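Local coordinates for protein polyprenyl synthetase (Nonlabens dokdonensis, PDB 6KD7) that probably catalyses magnesium-dependent condensation of isoprenyl diphosphates into geranylgeranyl diphosphate, at residues 116-121 and 128-133; 148-153 and 159-164; 207-212 and 221-226. All coordinates share one frame; numbering follows the deposited sequence.

Contact 1: 116-121 and 128-133; sequences RLFEDY and QLNKVF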
loop_
_atom_site.group_PDB
_atom_site.type_symbol
_atom_site.label_atom_id
_atom_site.label_comp_id
_atom_site.label_asym_id
_atom_site.label_seq_id
_atom_site.Cartn_x
_atom_site.Cartn_y
_atom_site.Cartn_z
ATOM N N ARG A 116 -5.049 -13.722 38.765
ATOM C CA ARG A 116 -4.217 -13.598 39.983
ATOM C C ARG A 116 -4.947 -12.870 41.115
ATOM O O ARG A 116 -4.550 -13.051 42.248
ATOM C CB ARG A 116 -2.885 -12.948 39.632
ATOM C CG ARG A 116 -2.195 -13.628 38.466
ATOM C CD ARG A 116 -0.744 -13.842 38.765
ATOM N NE ARG A 116 -0.003 -12.636 39.058
ATOM C CZ ARG A 116 1.105 -12.641 39.771
ATOM N NH1 ARG A 116 1.758 -11.521 39.994
ATOM N NH2 ARG A 116 1.552 -13.773 40.266
ATOM N N LEU A 117 -5.927 -12.039 40.790
ATOM C CA LEU A 117 -6.643 -11.243 41.805
ATOM C C LEU A 117 -7.561 -12.162 42.639
ATOM O O LEU A 117 -8.080 -11.683 43.649
ATOM C CB LEU A 117 -7.388 -10.087 41.101
ATOM C CG LEU A 117 -6.495 -8.873 40.782
ATOM C CD1 LEU A 117 -7.024 -8.088 39.602
ATOM C CD2 LEU A 117 -6.340 -7.940 41.976
ATOM N N PHE A 118 -7.783 -13.417 42.235
ATOM C CA PHE A 118 -8.559 -14.393 43.027
ATOM C C PHE A 118 -7.690 -14.989 44.157
ATOM O O PHE A 118 -8.246 -15.616 45.028
ATOM C CB PHE A 118 -9.132 -15.489 42.143
ATOM C CG PHE A 118 -10.088 -14.984 41.120
ATOM C CD1 PHE A 118 -10.996 -13.997 41.427
ATOM C CD2 PHE A 118 -10.111 -15.501 39.841
ATOM C CE1 PHE A 118 -11.890 -13.519 40.483
ATOM C CE2 PHE A 118 -10.984 -14.995 38.888
ATOM C CZ PHE A 118 -11.877 -14.005 39.209
ATOM N N GLU A 119 -6.378 -14.819 44.152
ATOM C CA GLU A 119 -5.468 -15.679 44.968
ATOM C C GLU A 119 -5.625 -15.452 46.478
ATOM O O GLU A 119 -5.298 -16.408 47.187
ATOM C CB GLU A 119 -3.999 -15.517 44.565
ATOM C CG GLU A 119 -3.730 -16.219 43.248
ATOM C CD GLU A 119 -2.419 -15.935 42.546
ATOM O OE1 GLU A 119 -1.542 -15.369 43.191
ATOM O OE2 GLU A 119 -2.239 -16.449 41.404
ATOM N N ASP A 120 -6.076 -14.282 46.955
ATOM C CA ASP A 120 -6.295 -14.046 48.411
ATOM C C ASP A 120 -7.557 -14.750 48.920
ATOM O O ASP A 120 -7.676 -14.820 50.102
ATOM C CB ASP A 120 -6.386 -12.576 48.800
ATOM C CG ASP A 120 -5.061 -11.895 48.641
ATOM O OD1 ASP A 120 -4.062 -12.613 48.480
ATOM O OD2 ASP A 120 -5.043 -10.677 48.646
ATOM N N TYR A 121 -8.419 -15.272 48.055
ATOM C CA TYR A 121 -9.632 -15.968 48.550
ATOM C C TYR A 121 -9.287 -17.350 49.120
ATOM O O TYR A 121 -8.244 -17.907 48.781
ATOM C CB TYR A 121 -10.747 -15.950 47.506
ATOM C CG TYR A 121 -11.248 -14.556 47.250
ATOM C CD1 TYR A 121 -12.081 -13.925 48.153
ATOM C CD2 TYR A 121 -10.828 -13.835 46.150
ATOM C CE1 TYR A 121 -12.520 -12.630 47.946
ATOM C CE2 TYR A 121 -11.249 -12.537 45.934
ATOM C CZ TYR A 121 -12.100 -11.930 46.835
ATOM O OH TYR A 121 -12.521 -10.658 46.628
ATOM N N GLN A 128 -14.414 -21.678 43.227
ATOM C CA GLN A 128 -15.751 -21.403 42.647
ATOM C C GLN A 128 -15.632 -20.189 41.694
ATOM O O GLN A 128 -16.342 -20.155 40.678
ATOM C CB GLN A 128 -16.729 -21.166 43.807
ATOM C CG GLN A 128 -17.277 -22.439 44.449
ATOM C CD GLN A 128 -18.306 -22.029 45.482
ATOM O OE1 GLN A 128 -17.967 -21.585 46.574
ATOM N NE2 GLN A 128 -19.556 -21.996 45.068
ATOM N N LEU A 129 -14.857 -19.196 42.116
ATOM C CA LEU A 129 -14.599 -17.925 41.396
ATOM C C LEU A 129 -13.945 -18.296 40.051
ATOM O O LEU A 129 -14.512 -17.910 39.007
ATOM C CB LEU A 129 -13.710 -17.025 42.255
ATOM C CG LEU A 129 -14.401 -16.361 43.454
ATOM C CD1 LEU A 129 -13.410 -15.540 44.250
ATOM C CD2 LEU A 129 -15.615 -15.504 43.037
ATOM N N ASN A 130 -12.860 -19.085 40.092
ATOM C CA ASN A 130 -12.090 -19.465 38.877
ATOM C C ASN A 130 -13.032 -20.170 37.931
ATOM O O ASN A 130 -13.071 -19.856 36.737
ATOM C CB ASN A 130 -10.875 -20.339 39.142
ATOM C CG ASN A 130 -9.701 -19.486 39.481
ATOM O OD1 ASN A 130 -9.506 -19.140 40.654
ATOM N ND2 ASN A 130 -8.896 -19.163 38.477
ATOM N N LYS A 131 -13.827 -21.092 38.455
ATOM C CA LYS A 131 -14.723 -21.898 37.594
ATOM C C LYS A 131 -15.774 -21.053 36.863
ATOM O O LYS A 131 -15.875 -21.203 35.665
ATOM C CB LYS A 131 -15.400 -22.972 38.444
ATOM C CG LYS A 131 -16.051 -24.094 37.658
ATOM C CD LYS A 131 -16.095 -25.370 38.440
ATOM C CE LYS A 131 -16.730 -26.508 37.679
ATOM N NZ LYS A 131 -18.006 -26.099 37.061
ATOM N N VAL A 132 -16.461 -20.134 37.536
ATOM C CA VAL A 132 -17.532 -19.382 36.826
ATOM C C VAL A 132 -16.850 -18.322 35.925
ATOM O O VAL A 132 -17.363 -18.071 34.807
ATOM C CB VAL A 132 -18.578 -18.760 37.774
ATOM C CG1 VAL A 132 -17.952 -17.717 38.677
ATOM C CG2 VAL A 132 -19.735 -18.182 36.968
ATOM N N PHE A 133 -15.701 -17.808 36.343
ATOM C CA PHE A 133 -14.926 -16.779 35.611
ATOM C C PHE A 133 -14.460 -17.348 34.254
ATOM O O PHE A 133 -14.758 -16.737 33.214
ATOM C CB PHE A 133 -13.736 -16.303 36.432
ATOM C CG PHE A 133 -12.893 -15.254 35.764
ATOM C CD1 PHE A 133 -13.349 -13.947 35.625
ATOM C CD2 PHE A 133 -11.627 -15.569 35.297
ATOM C CE1 PHE A 133 -12.535 -12.978 35.059
ATOM C CE2 PHE A 133 -10.850 -14.623 34.648
ATOM C CZ PHE A 133 -11.298 -13.322 34.566
#
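Phe118 pushes its ring edge-first at the ring of Phe133, making a T-shaped pair with centroids 5.1 Å apart and planes at 79°. The touching atoms belong to the leading rim of Phe118: CE2 comes to 3.7 Å from Phe133 CG, off-centre over the face. Phe133 offers that face because its CG stands anti to the backbone N (chi1 -180°). An aromatic ring suits both places, since the hydrogen-bearing rim of one meets the electron-rich face of the other where both are buried.

Leu129, one helical turn before Phe133, serves two rings at once. Its CB lies over one face of Phe118, 4.3 Å from the ring centroid, as a CH-pi contact. Its CD1 covers a face of Tyr121, 4.0 Å from that centroid and 3.6 Å from CD2, the nearest carbon of the ring. Leu129 and Tyr121 meet at about a right angle, with the CD1 methyl laid over the ring face. Leucine fits because its branched apolar chain brings CD1 out to Tyr121 while its CB stays over Phe118. Asn130 closes in on Phe118 obliquely, its amide plane steeply inclined to the ring. The hydroxyl of Tyr121 turns away from this apolar patch and bonds Asp60 O and Ala64 N.

Two overlapping type I turns, Arg116 to Glu119 and Phe118 to Tyr121, present Phe118 and Tyr121 to the helix. The contact thus closes the bend between helix 100-116 and helix 123-150, the latter carrying Leu129 and Phe133. Met179 and Ile183 of helix 158-183 and Ala67 of helix 58-82 pack around the two loop rings, and Glu119 O takes a hydrogen bond from Tyr127 of the second subunit.

Contact 2: 148-153 and 159-164; sequences VDFETR and PEYLNM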
loop_
_atom_site.group_PDB
_atom_site.type_symbol
_atom_site.label_atom_id
_atom_site.label_comp_id
_atom_site.label_asym_id
_atom_site.label_seq_id
_atom_site.Cartn_x
_atom_site.Cartn_y
_atom_site.Cartn_z
ATOM N N VAL A 148 -18.742 -12.335 14.550
ATOM C CA VAL A 148 -17.882 -12.319 13.331
ATOM C C VAL A 148 -18.565 -13.179 12.266
ATOM O O VAL A 148 -18.672 -12.701 11.153
ATOM C CB VAL A 148 -16.446 -12.806 13.616
ATOM C CG1 VAL A 148 -15.648 -13.057 12.334
ATOM C CG2 VAL A 148 -15.736 -11.802 14.481
ATOM N N ASP A 149 -18.998 -14.390 12.620
ATOM C CA ASP A 149 -19.647 -15.305 11.656
ATOM C C ASP A 149 -20.889 -14.618 11.055
ATOM O O ASP A 149 -21.168 -14.827 9.861
ATOM C CB ASP A 149 -19.981 -16.647 12.292
ATOM C CG ASP A 149 -18.769 -17.458 12.733
ATOM O OD1 ASP A 149 -17.632 -17.152 12.290
ATOM O OD2 ASP A 149 -18.961 -18.346 13.569
ATOM N N PHE A 150 -21.634 -13.828 11.824
ATOM C CA PHE A 150 -22.880 -13.210 11.318
ATOM C C PHE A 150 -22.571 -12.197 10.200
ATOM O O PHE A 150 -23.451 -11.933 9.371
ATOM C CB PHE A 150 -23.646 -12.485 12.428
ATOM C CG PHE A 150 -24.282 -13.339 13.495
ATOM C CD1 PHE A 150 -24.390 -14.713 13.369
ATOM C CD2 PHE A 150 -24.776 -12.739 14.640
ATOM C CE1 PHE A 150 -24.969 -15.480 14.364
ATOM C CE2 PHE A 150 -25.382 -13.506 15.630
ATOM C CZ PHE A 150 -25.470 -14.874 15.491
ATOM N N GLU A 151 -21.347 -11.688 10.164
ATOM C CA GLU A 151 -20.970 -10.679 9.148
ATOM C C GLU A 151 -21.136 -11.252 7.741
ATOM O O GLU A 151 -21.391 -10.475 6.844
ATOM C CB GLU A 151 -19.528 -10.215 9.329
ATOM C CG GLU A 151 -19.295 -9.421 10.589
ATOM C CD GLU A 151 -17.838 -9.072 10.818
ATOM O OE1 GLU A 151 -17.035 -9.327 9.932
ATOM O OE2 GLU A 151 -17.526 -8.551 11.888
ATOM N N THR A 152 -20.898 -12.546 7.548
ATOM C CA THR A 152 -20.955 -13.129 6.185
ATOM C C THR A 152 -22.181 -14.020 6.026
ATOM O O THR A 152 -22.188 -14.837 5.123
ATOM C CB THR A 152 -19.650 -13.846 5.852
ATOM O OG1 THR A 152 -19.500 -14.851 6.846
ATOM C CG2 THR A 152 -18.460 -12.916 5.860
ATOM N N ARG A 153 -23.160 -13.877 6.903
ATOM C CA ARG A 153 -24.390 -14.683 6.770
ATOM C C ARG A 153 -25.522 -13.755 6.347
ATOM O O ARG A 153 -25.586 -12.641 6.851
ATOM C CB ARG A 153 -24.710 -15.390 8.085
ATOM C CG ARG A 153 -23.861 -16.625 8.322
ATOM C CD ARG A 153 -24.330 -17.377 9.541
ATOM N NE ARG A 153 -25.745 -17.665 9.481
ATOM C CZ ARG A 153 -26.474 -17.983 10.531
ATOM N NH1 ARG A 153 -25.916 -18.054 11.725
ATOM N NH2 ARG A 153 -27.758 -18.225 10.392
ATOM N N PRO A 159 -33.425 -15.690 17.449
ATOM C CA PRO A 159 -32.868 -16.582 18.463
ATOM C C PRO A 159 -31.345 -16.655 18.396
ATOM O O PRO A 159 -30.704 -16.635 19.437
ATOM C CB PRO A 159 -33.529 -17.939 18.199
ATOM C CG PRO A 159 -34.843 -17.564 17.522
ATOM C CD PRO A 159 -34.556 -16.292 16.730
ATOM N N GLU A 160 -30.782 -16.745 17.201
ATOM C CA GLU A 160 -29.302 -16.826 17.063
ATOM C C GLU A 160 -28.681 -15.501 17.510
ATOM O O GLU A 160 -27.714 -15.543 18.214
ATOM C CB GLU A 160 -28.898 -17.092 15.622
ATOM C CG GLU A 160 -29.163 -18.512 15.154
ATOM C CD GLU A 160 -28.867 -18.623 13.664
ATOM O OE1 GLU A 160 -29.401 -17.821 12.884
ATOM O OE2 GLU A 160 -27.999 -19.408 13.322
ATOM N N TYR A 161 -29.258 -14.370 17.124
ATOM C CA TYR A 161 -28.806 -13.037 17.581
ATOM C C TYR A 161 -28.873 -12.968 19.129
ATOM O O TYR A 161 -27.909 -12.470 19.740
ATOM C CB TYR A 161 -29.611 -11.904 16.929
ATOM C CG TYR A 161 -29.074 -10.545 17.303
ATOM C CD1 TYR A 161 -27.892 -10.068 16.729
ATOM C CD2 TYR A 161 -29.656 -9.803 18.335
ATOM C CE1 TYR A 161 -27.349 -8.846 17.117
ATOM C CE2 TYR A 161 -29.102 -8.598 18.756
ATOM C CZ TYR A 161 -27.953 -8.114 18.137
ATOM O OH TYR A 161 -27.420 -6.942 18.572
ATOM N N LEU A 162 -29.964 -13.432 19.766
ATOM C CA LEU A 162 -30.107 -13.271 21.248
ATOM C C LEU A 162 -29.083 -14.158 21.955
ATOM O O LEU A 162 -28.473 -13.715 22.928
ATOM C CB LEU A 162 -31.534 -13.602 21.679
ATOM C CG LEU A 162 -32.570 -12.586 21.181
ATOM C CD1 LEU A 162 -33.994 -13.090 21.437
ATOM C CD2 LEU A 162 -32.329 -11.225 21.804
ATOM N N ASN A 163 -28.850 -15.344 21.417
ATOM C CA ASN A 163 -27.803 -16.262 21.923
ATOM C C ASN A 163 -26.434 -15.574 21.803
ATOM O O ASN A 163 -25.636 -15.639 22.767
ATOM C CB ASN A 163 -27.889 -17.615 21.214
ATOM C CG ASN A 163 -26.856 -18.562 21.768
ATOM O OD1 ASN A 163 -26.921 -18.864 22.938
ATOM N ND2 ASN A 163 -25.829 -18.904 21.003
ATOM N N MET A 164 -26.167 -14.873 20.693
ATOM C CA MET A 164 -24.839 -14.263 20.507
ATOM C C MET A 164 -24.648 -13.141 21.545
ATOM O O MET A 164 -23.589 -13.127 22.248
ATOM C CB MET A 164 -24.679 -13.769 19.070
ATOM C CG MET A 164 -23.362 -13.037 18.818
ATOM S SD MET A 164 -23.359 -11.300 19.301
ATOM C CE MET A 164 -24.473 -10.601 18.079
#
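The Phe150 ring meets helix 158-183 with its far rim: Glu160 O lies near the ring plane at the edge, 3.6 Å from CZ, while Met164 CB and Tyr161 CA approach obliquely. The tightest of these touches is Phe150 CE2 against Met164 CB at 3.5 Å. Methionine suits the spot because its chain, bent at chi2 and chi3, folds its CE back alongside the same rim of Phe150.

The guanidinium of Arg153 carries the carboxylate of Glu160 at its edge, the two planes 58° apart. Arg153 grips end-on with two nitrogens, NH1 to Glu160 OE2 and NH2 to Glu160 OE1, each at 3.0 Å. OE1 uses its syn lone pair, whereas OE2 is met from 43° above the carboxylate plane, so the pairing is twisted rather than flat. A bend at chi3 (53°) swings the guanidinium across to Glu160. OE1 also accepts Ser157 N, which helps fix the carboxylate, and glutamate is well placed in the first turn of a helix, whose N-terminal end probably favours negative charge. A methionine instead of Arg153 would probably leave the Glu160 carboxylate without its charged mate and the loop end less firmly held to helix 158-183.

Lys234 NZ, beyond the two segments, hydrogen-bonds both Phe150 O and Arg153 O. The arrangement is an antiparallel helical hairpin, helix 123-150 turning into helix 158-183 within the all-alpha isoprenoid synthase fold; Tyr161, about 6 Å from a magnesium ion and probably hydrogen-bonded to Asp210, places this turn beside the active site.

Contact 3: 207-212 and 221-226; sequences LMDDYL and FGKEVG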
loop_
_atom_site.group_PDB
_atom_site.type_symbol
_atom_site.label_atom_id
_atom_site.label_comp_id
_atom_site.label_asym_id
_atom_site.label_seq_id
_atom_site.Cartn_x
_atom_site.Cartn_y
_atom_site.Cartn_z
ATOM N N LEU A 207 -29.818 -4.815 24.210
ATOM C CA LEU A 207 -30.931 -4.425 23.310
ATOM C C LEU A 207 -31.110 -2.909 23.338
ATOM O O LEU A 207 -31.368 -2.324 22.248
ATOM C CB LEU A 207 -32.198 -5.204 23.619
ATOM C CG LEU A 207 -32.073 -6.683 23.270
ATOM C CD1 LEU A 207 -33.309 -7.434 23.692
ATOM C CD2 LEU A 207 -31.846 -6.887 21.781
ATOM N N MET A 208 -30.899 -2.290 24.499
ATOM C CA MET A 208 -30.949 -0.813 24.626
ATOM C C MET A 208 -29.804 -0.202 23.811
ATOM O O MET A 208 -30.048 0.764 23.121
ATOM C CB MET A 208 -30.820 -0.373 26.084
ATOM C CG MET A 208 -31.017 1.113 26.282
ATOM S SD MET A 208 -30.858 1.657 27.996
ATOM C CE MET A 208 -29.084 1.691 28.215
ATOM N N ASP A 209 -28.604 -0.774 23.891
ATOM C CA ASP A 209 -27.454 -0.274 23.108
ATOM C C ASP A 209 -27.800 -0.401 21.600
ATOM O O ASP A 209 -27.608 0.556 20.856
ATOM C CB ASP A 209 -26.191 -0.975 23.587
ATOM C CG ASP A 209 -25.015 -0.646 22.689
ATOM O OD1 ASP A 209 -24.861 -1.327 21.637
ATOM O OD2 ASP A 209 -24.288 0.322 23.009
ATOM N N ASP A 210 -28.413 -1.499 21.158
ATOM C CA ASP A 210 -28.806 -1.663 19.745
ATOM C C ASP A 210 -29.732 -0.499 19.377
ATOM O O ASP A 210 -29.600 0.015 18.287
ATOM C CB ASP A 210 -29.493 -3.005 19.502
ATOM C CG ASP A 210 -28.576 -4.214 19.505
ATOM O OD1 ASP A 210 -27.343 -4.031 19.712
ATOM O OD2 ASP A 210 -29.099 -5.318 19.251
ATOM N N TYR A 211 -30.667 -0.135 20.260
ATOM C CA TYR A 211 -31.708 0.873 19.983
ATOM C C TYR A 211 -31.060 2.251 19.872
ATOM O O TYR A 211 -31.366 3.017 18.934
ATOM C CB TYR A 211 -32.793 0.872 21.066
ATOM C CG TYR A 211 -33.863 1.902 20.814
ATOM C CD1 TYR A 211 -33.715 3.202 21.261
ATOM C CD2 TYR A 211 -34.956 1.586 20.032
ATOM C CE1 TYR A 211 -34.670 4.156 20.977
ATOM C CE2 TYR A 211 -35.926 2.525 19.740
ATOM C CZ TYR A 211 -35.774 3.809 20.221
ATOM O OH TYR A 211 -36.730 4.718 19.917
ATOM N N LEU A 212 -30.205 2.573 20.824
ATOM C CA LEU A 212 -29.607 3.915 20.970
ATOM C C LEU A 212 -28.529 4.105 19.901
ATOM O O LEU A 212 -28.208 5.257 19.602
ATOM C CB LEU A 212 -29.043 4.105 22.387
ATOM C CG LEU A 212 -30.086 4.247 23.513
ATOM C CD1 LEU A 212 -29.407 4.401 24.867
ATOM C CD2 LEU A 212 -31.042 5.423 23.281
ATOM N N PHE A 221 -17.607 12.859 20.874
ATOM C CA PHE A 221 -16.546 11.935 21.340
ATOM C C PHE A 221 -17.189 10.681 21.922
ATOM O O PHE A 221 -16.489 9.856 22.508
ATOM C CB PHE A 221 -15.509 12.690 22.166
ATOM C CG PHE A 221 -14.508 13.375 21.277
ATOM C CD1 PHE A 221 -14.766 14.625 20.750
ATOM C CD2 PHE A 221 -13.345 12.731 20.898
ATOM C CE1 PHE A 221 -13.863 15.230 19.898
ATOM C CE2 PHE A 221 -12.442 13.341 20.051
ATOM C CZ PHE A 221 -12.708 14.584 19.547
ATOM N N GLY A 222 -18.503 10.578 21.736
ATOM C CA GLY A 222 -19.325 9.430 22.148
ATOM C C GLY A 222 -19.553 8.473 21.002
ATOM O O GLY A 222 -18.967 8.666 19.944
ATOM N N LYS A 223 -20.428 7.491 21.204
ATOM C CA LYS A 223 -20.704 6.490 20.143
ATOM C C LYS A 223 -21.351 7.155 18.926
ATOM O O LYS A 223 -22.349 7.863 19.090
ATOM C CB LYS A 223 -21.567 5.345 20.675
ATOM C CG LYS A 223 -20.873 3.994 20.683
ATOM C CD LYS A 223 -21.801 2.858 21.008
ATOM C CE LYS A 223 -23.176 3.037 20.408
ATOM N NZ LYS A 223 -23.900 1.748 20.352
ATOM N N GLU A 224 -20.840 6.843 17.741
ATOM C CA GLU A 224 -21.360 7.423 16.489
ATOM C C GLU A 224 -22.833 7.052 16.374
ATOM O O GLU A 224 -23.169 5.922 16.643
ATOM C CB GLU A 224 -20.554 6.813 15.342
ATOM C CG GLU A 224 -21.317 6.627 14.050
ATOM C CD GLU A 224 -20.582 5.855 12.968
ATOM O OE1 GLU A 224 -19.644 5.134 13.290
ATOM O OE2 GLU A 224 -20.971 5.979 11.817
ATOM N N VAL A 225 -23.684 7.988 15.992
ATOM C CA VAL A 225 -25.095 7.584 15.781
ATOM C C VAL A 225 -25.141 6.898 14.415
ATOM O O VAL A 225 -24.573 7.433 13.481
ATOM C CB VAL A 225 -26.047 8.786 15.860
ATOM C CG1 VAL A 225 -27.479 8.378 15.600
ATOM C CG2 VAL A 225 -25.938 9.477 17.201
ATOM N N GLY A 226 -25.787 5.746 14.330
ATOM C CA GLY A 226 -25.898 4.986 13.069
ATOM C C GLY A 226 -24.662 4.173 12.687
ATOM O O GLY A 226 -24.605 3.762 11.530
#
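Lys223 NZ donates to Asp209 OD2 at 3.0 Å, the salt bridge that joins the two segments. The ammonium comes from above the carboxylate plane, 40° out of it, and stands farther from Asp209 OD1, at 3.5 Å. Asp209 sends its carboxylate to the lysine with CG anti to the backbone N (chi1 172°), while the Lys223 chain bends at chi3 before it arrives. A long, flexible side chain suits a partner that must reach across from the loop; Lys223 is poorly ordered, so the bridge is probably not rigid.

The same NZ makes a second salt bridge, to Asp213 OD2 one helical turn farther on. Asp209, Asp210 and Asp213 form the second aspartate-rich DDxxD motif of trans-prenyltransferases, which in relatives binds magnesium and the substrate diphosphate. Here the Asp209 side chain is about 5 Å from a magnesium ion and about 6 Å from pyrophosphate, so the lysine sits at the rim of that site and probably tempers the crowding of negative charge.

Behind Lys223 the loop is tied down by Glu224, paired with Lys271 and Arg230, and by backbone bonding of Gly226 to Asp213. Gly226, with positive phi, takes the N-cap place before helix 227-230, a conformation glycine adopts easily. At the start of segment 221-226, Phe221 meets Trp254 of the third subunit edge-to-face.

Overall arrangement
Contacts 1 and 2 are buried, whereas contact 3 lies at the surface of the catalytic cleft. Helix 123-150 serves the first two, near its start in contact 1 and at its far end in contact 2, with centres about 31 Å apart. Chemistry follows place: contact 1 is aromatic and apolar, contact 2 mixes such packing with a two-pronged ion pair at its margin, and contact 3 rests on one salt bridge between its segments, made by a poorly ordered lysine. Contacts 2 and 3 touch where the consecutive helices 158-183 and 188-215 meet. Contact 1 is on the opposite side of the chain's centre from contact 3, by the second subunit.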